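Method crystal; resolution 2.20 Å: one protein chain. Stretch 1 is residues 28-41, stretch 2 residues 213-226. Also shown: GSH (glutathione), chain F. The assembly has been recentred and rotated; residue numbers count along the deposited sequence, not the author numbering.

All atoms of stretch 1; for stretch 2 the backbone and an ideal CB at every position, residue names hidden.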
# COMPACT_ATOMS: atom_id res chain seq x y z
N ALA B 28 5.60 3.23 -16.79
CA ALA B 28 5.22 3.16 -15.38
C ALA B 28 4.74 1.75 -15.02
O ALA B 28 3.63 1.36 -15.38
CB ALA B 28 4.12 4.18 -15.09
N PRO B 29 5.58 0.97 -14.31
CA PRO B 29 5.23 -0.40 -13.91
C PRO B 29 3.90 -0.47 -13.16
O PRO B 29 3.12 -1.41 -13.36
CB PRO B 29 6.42 -0.80 -13.04
CG PRO B 29 7.56 -0.07 -13.68
CD PRO B 29 6.97 1.30 -13.94
N ASN B 30 3.64 0.52 -12.31
CA ASN B 30 2.38 0.54 -11.57
C ASN B 30 1.20 0.72 -12.51
O ASN B 30 0.09 0.28 -12.21
CB ASN B 30 2.39 1.66 -10.53
CG ASN B 30 3.19 1.28 -9.30
OD1 ASN B 30 3.04 0.18 -8.77
ND2 ASN B 30 4.04 2.19 -8.84
N GLY B 31 1.44 1.37 -13.65
CA GLY B 31 0.38 1.56 -14.61
C GLY B 31 0.04 0.23 -15.25
O GLY B 31 -1.13 -0.13 -15.34
N PHE B 32 1.06 -0.51 -15.67
CA PHE B 32 0.84 -1.81 -16.28
C PHE B 32 0.25 -2.80 -15.28
O PHE B 32 -0.41 -3.76 -15.68
CB PHE B 32 2.15 -2.35 -16.87
CG PHE B 32 2.64 -1.58 -18.06
CD1 PHE B 32 3.32 -0.37 -17.90
CD2 PHE B 32 2.37 -2.02 -19.36
CE1 PHE B 32 3.73 0.38 -19.00
CE2 PHE B 32 2.77 -1.28 -20.47
CZ PHE B 32 3.45 -0.08 -20.29
N LYS B 33 0.49 -2.58 -13.99
CA LYS B 33 -0.05 -3.47 -12.97
C LYS B 33 -1.57 -3.38 -13.00
O LYS B 33 -2.26 -4.39 -12.85
CB LYS B 33 0.44 -3.07 -11.57
CG LYS B 33 -0.07 -4.00 -10.47
CD LYS B 33 -0.01 -3.36 -9.09
CE LYS B 33 1.39 -2.91 -8.74
NZ LYS B 33 1.40 -2.22 -7.41
N VAL B 34 -2.10 -2.18 -13.21
CA VAL B 34 -3.54 -1.99 -13.26
C VAL B 34 -4.07 -2.47 -14.61
O VAL B 34 -5.12 -3.10 -14.68
CB VAL B 34 -3.93 -0.49 -13.06
CG1 VAL B 34 -5.42 -0.31 -13.29
CG2 VAL B 34 -3.59 -0.05 -11.62
N ALA B 35 -3.33 -2.19 -15.68
CA ALA B 35 -3.74 -2.62 -17.02
C ALA B 35 -3.89 -4.13 -17.03
O ALA B 35 -4.85 -4.66 -17.58
CB ALA B 35 -2.70 -2.18 -18.06
N ILE B 36 -2.95 -4.83 -16.41
CA ILE B 36 -3.00 -6.28 -16.34
C ILE B 36 -4.27 -6.80 -15.67
O ILE B 36 -4.95 -7.68 -16.21
CB ILE B 36 -1.77 -6.83 -15.59
CG1 ILE B 36 -0.53 -6.72 -16.48
CG2 ILE B 36 -2.01 -8.28 -15.16
CD1 ILE B 36 0.75 -7.15 -15.81
N VAL B 37 -4.61 -6.27 -14.50
CA VAL B 37 -5.81 -6.73 -13.80
C VAL B 37 -7.07 -6.33 -14.56
O VAL B 37 -8.05 -7.07 -14.60
CB VAL B 37 -5.87 -6.17 -12.37
CG1 VAL B 37 -7.19 -6.56 -11.69
CG2 VAL B 37 -4.68 -6.72 -11.58
N LEU B 38 -7.04 -5.14 -15.14
CA LEU B 38 -8.15 -4.63 -15.93
C LEU B 38 -8.38 -5.62 -17.10
O LEU B 38 -9.51 -6.01 -17.41
CB LEU B 38 -7.77 -3.25 -16.48
CG LEU B 38 -8.67 -2.00 -16.42
CD1 LEU B 38 -9.55 -1.97 -15.17
CD2 LEU B 38 -7.75 -0.77 -16.47
N SER B 39 -7.28 -6.04 -17.73
CA SER B 39 -7.37 -6.96 -18.85
C SER B 39 -7.78 -8.37 -18.43
O SER B 39 -8.64 -8.97 -19.07
CB SER B 39 -6.03 -7.00 -19.60
OG SER B 39 -6.02 -8.07 -20.53
N GLU B 40 -7.20 -8.88 -17.36
CA GLU B 40 -7.53 -10.22 -16.88
C GLU B 40 -9.01 -10.36 -16.49
O GLU B 40 -9.61 -11.42 -16.68
CB GLU B 40 -6.65 -10.60 -15.68
CG GLU B 40 -5.28 -11.19 -16.04
CD GLU B 40 -5.37 -12.62 -16.62
OE1 GLU B 40 -4.32 -13.15 -17.05
OE2 GLU B 40 -6.47 -13.21 -16.62
N LEU B 41 -9.58 -9.30 -15.95
CA LEU B 41 -10.98 -9.33 -15.52
C LEU B 41 -11.95 -9.04 -16.65
O LEU B 41 -13.17 -9.08 -16.44
CB LEU B 41 -11.20 -8.33 -14.37
CG LEU B 41 -10.43 -8.66 -13.09
CD1 LEU B 41 -10.58 -7.53 -12.10
CD2 LEU B 41 -10.94 -9.97 -12.51
N UNK B 213 -3.85 -14.91 -8.21
CA UNK B 213 -4.61 -13.81 -7.61
C UNK B 213 -3.87 -12.52 -7.92
O UNK B 213 -2.78 -12.55 -8.50
CB UNK B 213 -4.79 -14.00 -6.10
N UNK B 214 -4.46 -11.39 -7.54
CA UNK B 214 -3.80 -10.11 -7.78
C UNK B 214 -2.50 -10.04 -6.99
O UNK B 214 -1.64 -9.21 -7.28
CB UNK B 214 -4.72 -8.95 -7.40
N UNK B 215 -2.34 -10.91 -6.00
CA UNK B 215 -1.12 -10.93 -5.20
C UNK B 215 0.06 -11.35 -6.06
O UNK B 215 1.18 -10.84 -5.89
CB UNK B 215 -1.27 -11.87 -4.00
N UNK B 216 -0.18 -12.27 -6.99
CA UNK B 216 0.87 -12.75 -7.89
C UNK B 216 1.10 -11.74 -9.00
O UNK B 216 2.24 -11.37 -9.30
CB UNK B 216 0.51 -14.11 -8.48
N UNK B 217 0.02 -11.30 -9.63
CA UNK B 217 0.10 -10.36 -10.75
C UNK B 217 0.75 -9.01 -10.43
O UNK B 217 1.41 -8.43 -11.29
CB UNK B 217 -1.31 -10.11 -11.28
N UNK B 218 0.58 -8.53 -9.20
CA UNK B 218 1.13 -7.24 -8.80
C UNK B 218 2.65 -7.14 -8.95
O UNK B 218 3.17 -6.04 -9.13
CB UNK B 218 0.75 -6.96 -7.35
N UNK B 219 3.35 -8.26 -8.87
CA UNK B 219 4.81 -8.25 -8.98
C UNK B 219 5.33 -8.25 -10.42
O UNK B 219 6.43 -7.78 -10.69
CB UNK B 219 5.38 -9.46 -8.24
N UNK B 220 4.52 -8.79 -11.32
CA UNK B 220 4.87 -8.92 -12.72
C UNK B 220 5.51 -7.72 -13.44
O UNK B 220 6.57 -7.87 -14.04
CB UNK B 220 3.59 -9.30 -13.48
N UNK B 221 4.88 -6.54 -13.38
CA UNK B 221 5.47 -5.38 -14.06
C UNK B 221 6.86 -5.02 -13.59
O UNK B 221 7.69 -4.56 -14.37
CB UNK B 221 4.56 -4.16 -13.88
N UNK B 222 7.12 -5.23 -12.30
CA UNK B 222 8.42 -4.91 -11.72
C UNK B 222 9.48 -5.97 -11.92
O UNK B 222 10.66 -5.65 -12.11
CB UNK B 222 8.26 -4.65 -10.22
N UNK B 223 9.08 -7.24 -11.86
CA UNK B 223 10.04 -8.32 -12.05
C UNK B 223 10.80 -8.11 -13.37
O UNK B 223 11.84 -8.71 -13.60
CB UNK B 223 9.33 -9.68 -12.04
N UNK B 224 10.26 -7.25 -14.22
CA UNK B 224 10.85 -6.97 -15.52
C UNK B 224 11.80 -5.77 -15.50
O UNK B 224 12.56 -5.55 -16.45
CB UNK B 224 9.74 -6.73 -16.54
N UNK B 225 11.76 -5.01 -14.42
CA UNK B 225 12.58 -3.80 -14.27
C UNK B 225 13.84 -3.98 -13.43
O UNK B 225 14.81 -3.24 -13.59
CB UNK B 225 11.73 -2.69 -13.65
N UNK B 226 13.83 -4.97 -12.54
CA UNK B 226 14.96 -5.18 -11.65
C UNK B 226 16.31 -5.49 -12.29
O UNK B 226 17.36 -5.38 -11.64
CB UNK B 226 14.61 -6.33 -10.70
N1 GSH F . 2.34 3.90 -4.49
CA1 GSH F . 1.87 4.35 -5.81
C1 GSH F . 0.99 3.29 -6.54
O11 GSH F . 1.19 2.09 -6.32
O12 GSH F . 0.07 3.75 -7.37
CB1 GSH F . 3.09 4.75 -6.68
CG1 GSH F . 2.77 5.94 -7.63
CD1 GSH F . 4.04 6.31 -8.47
OE1 GSH F . 5.12 6.54 -7.91
N2 GSH F . 3.84 6.36 -9.80
CA2 GSH F . 4.94 6.70 -10.73
C2 GSH F . 4.81 8.18 -11.17
O2 GSH F . 3.71 8.75 -11.21
CB2 GSH F . 4.88 5.81 -11.99
SG2 GSH F . 5.33 4.07 -11.66
N3 GSH F . 5.96 8.82 -11.50
CA3 GSH F . 6.03 10.24 -11.95
C3 GSH F . 6.59 11.13 -10.84
O31 GSH F . 6.70 12.34 -11.10
O32 GSH F . 6.92 10.61 -9.73

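Position 213 lies beyond the reach of stretch 1, just ahead of a helix, where a capping residue such as serine or threonine would suit. It is T213, whose OG1 accepts a capping hydrogen bond from the backbone N of 215 at 3.2 Å.

At 214 the CA-to-CB bond runs sideways, and the ideal CB is 4.7 Å from V37 CG2; an aliphatic chain of moderate size would suit. I214 places CG2 4.0 Å from V37 CG2. Positions 215 and 216, out of reach, are A215 and D216, the latter accepting from T213 N through OD2 at 3.0 Å.

Position 217 points toward stretch 1, its ideal CB 4.3 Å from I36 CG2 and 4.8 Å from V37 CG2. This apolar surface favours leucine, isoleucine or methionine. L217 packs CD2 4.0 Å from I36 CG2, and its CD1 lies 4.1 Å from E40 CG.

At 218 the ideal CB already touches K33 CD at 4.1 Å, so alanine suffices, though a larger apolar side chain running sideways is not excluded by what is visible. A218 fits, and its backbone O lies 3.6 Å from K33 CE. Position 219 points away and could hold many residues; it is F219.

Position 220 points toward I36, with 4.3 Å between its ideal CB and I36 CD1, so a compact aliphatic group would suit. V220 brings CG1 to 3.9 Å from the same I36 CD1.

The backbones are closest at 221, where 221 CA lies 5.0 Å from P29 CA. Its ideal CB is a tight 3.1 Å from P29 O and 4.2 Å from F32 CB, leaving room for something compact; phi of -59° also permits proline. P221 sits as a knob among P29, F32, K33 and I36, its CG 3.6 Å from K33 CA and 3.9 Å from I36 CD1.

The CB at 222 points sideways, 5.1 Å from P29 CB, so a long or broad side chain is needed to exploit the proline ring; an aromatic is one good choice. The end of the W222 side chain comes nearer to stretch 1 than its CA-to-CB bond suggests. P29 CB lies over one face of the W222 six-membered ring, 3.6 Å from the centroid in a CH-pi contact, while N30 ND2 approaches the ring edge, 3.4 Å from W222 CZ2.

Out of reach are 223, 224 and 226: N223, N224 and V226. Position 225 points toward P29 CG, 4.9 Å from its ideal CB, suiting a modest apolar residue. V225 closes the gap, CG2 to P29 CG being 3.9 Å.

Stretch 2, residues 213-226: TIADLAFVPWNNVV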
# COMPACT_ATOMS: atom_id res chain seq x y z
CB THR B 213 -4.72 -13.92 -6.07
OG1 THR B 213 -3.42 -13.87 -5.50
CG2 THR B 213 -5.43 -15.21 -5.65
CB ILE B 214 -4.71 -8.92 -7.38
CG1 ILE B 214 -5.24 -9.11 -5.95
CG2 ILE B 214 -5.84 -8.78 -8.39
CD1 ILE B 214 -6.14 -7.97 -5.47
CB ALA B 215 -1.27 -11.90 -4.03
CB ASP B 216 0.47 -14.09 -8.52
CG ASP B 216 0.15 -15.16 -7.50
OD1 ASP B 216 1.08 -15.67 -6.85
OD2 ASP B 216 -1.05 -15.48 -7.36
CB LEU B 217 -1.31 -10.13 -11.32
CG LEU B 217 -1.98 -11.35 -11.98
CD1 LEU B 217 -3.43 -11.03 -12.33
CD2 LEU B 217 -1.21 -11.73 -13.25
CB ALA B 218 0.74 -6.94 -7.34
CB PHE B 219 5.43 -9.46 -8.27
CG PHE B 219 5.34 -9.40 -6.77
CD1 PHE B 219 4.21 -9.89 -6.11
CD2 PHE B 219 6.39 -8.87 -6.02
CE1 PHE B 219 4.13 -9.84 -4.71
CE2 PHE B 219 6.32 -8.81 -4.62
CZ PHE B 219 5.18 -9.30 -3.97
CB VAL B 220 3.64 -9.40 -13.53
CG1 VAL B 220 3.89 -9.27 -15.02
CG2 VAL B 220 3.35 -10.86 -13.20
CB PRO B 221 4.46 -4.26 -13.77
CG PRO B 221 3.17 -5.00 -13.58
CD PRO B 221 3.60 -6.18 -12.75
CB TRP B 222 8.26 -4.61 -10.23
CG TRP B 222 7.38 -3.44 -9.97
CD1 TRP B 222 6.02 -3.44 -9.84
CD2 TRP B 222 7.80 -2.08 -9.85
NE1 TRP B 222 5.56 -2.16 -9.64
CE2 TRP B 222 6.63 -1.30 -9.65
CE3 TRP B 222 9.04 -1.44 -9.90
CZ2 TRP B 222 6.68 0.09 -9.49
CZ3 TRP B 222 9.09 -0.05 -9.74
CH2 TRP B 222 7.91 0.69 -9.54
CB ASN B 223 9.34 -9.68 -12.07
CG ASN B 223 8.65 -10.01 -10.76
OD1 ASN B 223 9.17 -9.74 -9.69
ND2 ASN B 223 7.47 -10.62 -10.85
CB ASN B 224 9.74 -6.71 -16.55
CG ASN B 224 8.73 -7.84 -16.62
OD1 ASN B 224 7.65 -7.70 -17.21
ND2 ASN B 224 9.07 -8.98 -16.03
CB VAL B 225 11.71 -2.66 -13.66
CG1 VAL B 225 12.57 -1.49 -13.20
CG2 VAL B 225 10.70 -2.18 -14.69
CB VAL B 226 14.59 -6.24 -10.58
CG1 VAL B 226 13.41 -5.73 -9.75
CG2 VAL B 226 14.24 -7.58 -11.23
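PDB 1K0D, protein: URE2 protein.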